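PDB 1NP6: molybdopterin-guanine dinucleotide biosynthesis adapter protein from Escherichia coli, which binds GTP and hydrolyses it weakly, and may act as an adapter for efficient synthesis and use of the molybdopterin-guanine dinucleotide cofactor. Local coordinates for residues D46-K51 and D55-R60. Residues are numbered along the deposited sequence; the frame is centred on the assembly and turned at random.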
ATOM      1  N   ASP B  46      -5.022  -2.488 -15.041  1.00 39.71           N
ATOM      2  CA  ASP B  46      -5.774  -1.506 -14.247  1.00 41.34           C
ATOM      3  C   ASP B  46      -5.958  -2.025 -12.822  1.00 40.23           C
ATOM      4  O   ASP B  46      -6.766  -2.918 -12.587  1.00 37.18           O
ATOM      5  CB  ASP B  46      -7.129  -1.229 -14.918  1.00 42.50           C
ATOM      6  CG  ASP B  46      -7.965  -0.166 -14.202  1.00 38.53           C
ATOM      7  OD1 ASP B  46      -7.569   0.357 -13.139  1.00 30.60           O
ATOM      8  OD2 ASP B  46      -9.069   0.203 -14.645  1.00 41.41           O
ATOM      9  N   MET B  47      -5.214  -1.446 -11.879  1.00 38.84           N
ATOM     10  CA  MET B  47      -5.224  -1.880 -10.473  1.00 47.29           C
ATOM     11  C   MET B  47      -6.574  -1.698  -9.747  1.00 39.47           C
ATOM     12  O   MET B  47      -6.795  -2.300  -8.695  1.00 42.11           O
ATOM     13  CB  MET B  47      -4.065  -1.207  -9.697  1.00 36.09           C
ATOM     14  CG  MET B  47      -2.681  -1.567 -10.283  1.00 38.00           C
ATOM     15  SD  MET B  47      -1.257  -0.764  -9.565  1.00 40.35           S
ATOM     16  CE  MET B  47      -1.410  -1.344  -7.893  1.00 41.49           C
ATOM     17  N   ASP B  48      -7.478  -0.903 -10.327  1.00 34.84           N
ATOM     18  CA  ASP B  48      -8.822  -0.678  -9.775  1.00 34.07           C
ATOM     19  C   ASP B  48      -9.693  -1.942  -9.798  1.00 36.68           C
ATOM     20  O   ASP B  48     -10.649  -2.042  -9.034  1.00 38.24           O
ATOM     21  CB  ASP B  48      -9.572   0.396 -10.572  1.00 50.11           C
ATOM     22  CG  ASP B  48      -9.180   1.824 -10.193  1.00 41.91           C
ATOM     23  OD1 ASP B  48      -8.531   2.057  -9.143  1.00 42.67           O
ATOM     24  OD2 ASP B  48      -9.516   2.783 -10.905  1.00 45.50           O
ATOM     25  N   VAL B  49      -9.374  -2.877 -10.692  1.00 38.19           N
ATOM     26  CA  VAL B  49     -10.184  -4.091 -10.910  1.00 48.64           C
ATOM     27  C   VAL B  49     -10.194  -5.153  -9.766  1.00 46.11           C
ATOM     28  O   VAL B  49     -11.276  -5.573  -9.350  1.00 53.60           O
ATOM     29  CB  VAL B  49      -9.924  -4.712 -12.331  1.00 51.28           C
ATOM     30  CG1 VAL B  49     -10.599  -6.090 -12.484  1.00 48.33           C
ATOM     31  CG2 VAL B  49     -10.402  -3.757 -13.440  1.00 38.55           C
ATOM     32  N   ASP B  50      -9.021  -5.593  -9.284  1.00 51.60           N
ATOM     33  CA  ASP B  50      -8.887  -6.430  -8.053  1.00 59.30           C
ATOM     34  C   ASP B  50      -8.965  -5.470  -6.841  1.00 51.65           C
ATOM     35  O   ASP B  50      -8.613  -4.327  -7.023  1.00 49.18           O
ATOM     36  CB  ASP B  50      -7.583  -7.233  -8.082  1.00 71.14           C
ATOM     37  CG  ASP B  50      -6.704  -6.894  -9.279  1.00 73.94           C
ATOM     38  OD1 ASP B  50      -6.245  -5.735  -9.385  1.00 72.83           O
ATOM     39  OD2 ASP B  50      -6.413  -7.731 -10.161  1.00 82.38           O
ATOM     40  N   LYS B  51      -9.298  -5.845  -5.599  1.00 66.36           N
ATOM     41  CA  LYS B  51      -8.613  -6.798  -4.707  1.00 59.87           C
ATOM     42  C   LYS B  51      -7.082  -6.645  -4.684  1.00 55.55           C
ATOM     43  O   LYS B  51      -6.370  -7.357  -5.390  1.00 60.63           O
ATOM     44  CB  LYS B  51      -9.110  -8.246  -4.815  1.00 67.50           C
ATOM     45  CG  LYS B  51      -9.704  -8.747  -3.490  1.00 72.47           C
ATOM     46  CD  LYS B  51     -10.638  -9.943  -3.702  1.00 84.03           C
ATOM     47  CE  LYS B  51     -11.093 -10.534  -2.367  1.00 88.87           C
ATOM     48  NZ  LYS B  51     -12.221  -9.763  -1.752  1.00 84.07           N
ATOM     49  N   ASP B  55     -11.366  -2.401  -3.110  1.00 32.51           N
ATOM     50  CA  ASP B  55     -11.765  -2.058  -1.744  1.00 28.92           C
ATOM     51  C   ASP B  55     -11.700  -0.554  -1.489  1.00 35.66           C
ATOM     52  O   ASP B  55     -12.468  -0.039  -0.683  1.00 35.98           O
ATOM     53  CB  ASP B  55     -10.874  -2.750  -0.706  1.00 35.03           C
ATOM     54  CG  ASP B  55     -11.014  -4.277  -0.702  1.00 69.20           C
ATOM     55  OD1 ASP B  55     -12.033  -4.815  -1.191  1.00 51.99           O
ATOM     56  OD2 ASP B  55     -10.134  -5.019  -0.213  1.00 62.59           O
ATOM     57  N   SER B  56     -10.775   0.138  -2.161  1.00 36.01           N
ATOM     58  CA  SER B  56     -10.600   1.581  -1.959  1.00 33.98           C
ATOM     59  C   SER B  56     -11.124   2.449  -3.113  1.00 45.73           C
ATOM     60  O   SER B  56     -10.975   3.685  -3.082  1.00 37.09           O
ATOM     61  CB  SER B  56      -9.122   1.914  -1.675  1.00 33.01           C
ATOM     62  OG  SER B  56      -8.279   1.686  -2.802  1.00 35.45           O
ATOM     63  N   TYR B  57     -11.761   1.816  -4.104  1.00 35.13           N
ATOM     64  CA  TYR B  57     -12.119   2.499  -5.367  1.00 36.53           C
ATOM     65  C   TYR B  57     -13.046   3.701  -5.179  1.00 40.68           C
ATOM     66  O   TYR B  57     -12.735   4.821  -5.641  1.00 36.24           O
ATOM     67  CB  TYR B  57     -12.677   1.510  -6.407  1.00 40.39           C
ATOM     68  CG  TYR B  57     -13.178   2.154  -7.683  1.00 39.38           C
ATOM     69  CD1 TYR B  57     -12.294   2.559  -8.677  1.00 39.55           C
ATOM     70  CD2 TYR B  57     -14.539   2.363  -7.888  1.00 44.27           C
ATOM     71  CE1 TYR B  57     -12.755   3.151  -9.855  1.00 48.03           C
ATOM     72  CE2 TYR B  57     -15.011   2.961  -9.054  1.00 53.11           C
ATOM     73  CZ  TYR B  57     -14.115   3.346 -10.034  1.00 49.20           C
ATOM     74  OH  TYR B  57     -14.584   3.936 -11.187  1.00 55.53           O
ATOM     75  N   GLU B  58     -14.163   3.496  -4.482  1.00 28.63           N
ATOM     76  CA  GLU B  58     -15.114   4.605  -4.251  1.00 39.19           C
ATOM     77  C   GLU B  58     -14.523   5.856  -3.560  1.00 41.40           C
ATOM     78  O   GLU B  58     -14.820   6.992  -3.947  1.00 37.36           O
ATOM     79  CB  GLU B  58     -16.362   4.130  -3.497  1.00 47.50           C
ATOM     80  CG  GLU B  58     -16.998   2.862  -4.059  1.00 66.26           C
ATOM     81  CD  GLU B  58     -17.909   3.107  -5.251  1.00 69.64           C
ATOM     82  OE1 GLU B  58     -18.155   4.279  -5.617  1.00 70.10           O
ATOM     83  OE2 GLU B  58     -18.385   2.107  -5.830  1.00 77.64           O
ATOM     84  N   LEU B  59     -13.693   5.647  -2.545  1.00 42.01           N
ATOM     85  CA  LEU B  59     -13.078   6.754  -1.807  1.00 33.10           C
ATOM     86  C   LEU B  59     -12.070   7.540  -2.655  1.00 41.46           C
ATOM     87  O   LEU B  59     -11.975   8.773  -2.542  1.00 33.26           O
ATOM     88  CB  LEU B  59     -12.389   6.209  -0.544  1.00 43.77           C
ATOM     89  CG  LEU B  59     -12.972   6.394   0.866  1.00 57.10           C
ATOM     90  CD1 LEU B  59     -14.408   6.940   0.914  1.00 48.49           C
ATOM     91  CD2 LEU B  59     -12.865   5.080   1.619  1.00 49.34           C
ATOM     92  N   ARG B  60     -11.311   6.827  -3.488  1.00 38.38           N
ATOM     93  CA  ARG B  60     -10.336   7.468  -4.379  1.00 39.47           C
ATOM     94  C   ARG B  60     -11.070   8.172  -5.529  1.00 46.12           C
ATOM     95  O   ARG B  60     -10.654   9.249  -5.967  1.00 44.21           O
ATOM     96  CB  ARG B  60      -9.321   6.443  -4.928  1.00 37.35           C
ATOM     97  CG  ARG B  60      -8.204   6.091  -3.949  1.00 32.67           C
ATOM     98  CD  ARG B  60      -7.184   5.070  -4.466  1.00 33.09           C
ATOM     99  NE  ARG B  60      -7.802   3.752  -4.696  1.00 33.05           N
ATOM    100  CZ  ARG B  60      -8.059   3.239  -5.903  1.00 38.65           C
ATOM    101  NH1 ARG B  60      -7.733   3.923  -7.005  1.00 34.55           N
ATOM    102  NH2 ARG B  60      -8.657   2.040  -6.016  1.00 29.80           N
TER
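Arg60, on helix 53-61, reaches Asp48 with two nitrogens, both directed at the same oxygen; the short aspartate suits a site where one acceptor must face a guanidinium edge. NH1 of Arg60 donates to Asp48 OD1 at 2.9 Å, on that oxygen's syn lone pair, while NH2 of Arg60 comes to that OD1 at 3.1 Å from the anti side, tilted out of the carboxylate plane. OD1 lies almost exactly in the guanidinium plane, although the two flat groups are turned 36° apart. A bend at chi3 (-65°) turns NE of Arg60 toward Ser56, whose OG it meets at 2.8 Å; this bond and those to the carboxylates restrict how the guanidinium can turn. NH1 also pairs with Glu80, giving this buried charge two acidic mates. Replacing Arg60 with an alanine removes the guanidinium, and would probably deprive Asp48 and Glu80 of the positive charge they share and Ser56 OG of its NE donor. The loop holding residues 46-51 follows strand 37-42 of the P-loop NTPase fold; an Asx turn, Asp48 N to Asp46 OD1 at 3.1 Å, combines with a type I turn to present Asp48. Asp46 OD1, besides closing this turn, forms a salt bridge with Arg74 of the second subunit. Tyr57 packs tightly too, its flat ring setting a C-H edge against the same carboxylate, CE1 3.4 Å from Asp48 OD2. The loose side is the exposed end, where Lys51 NZ stays 5.0 Å from Asp55 OD1, opposite charges without contact.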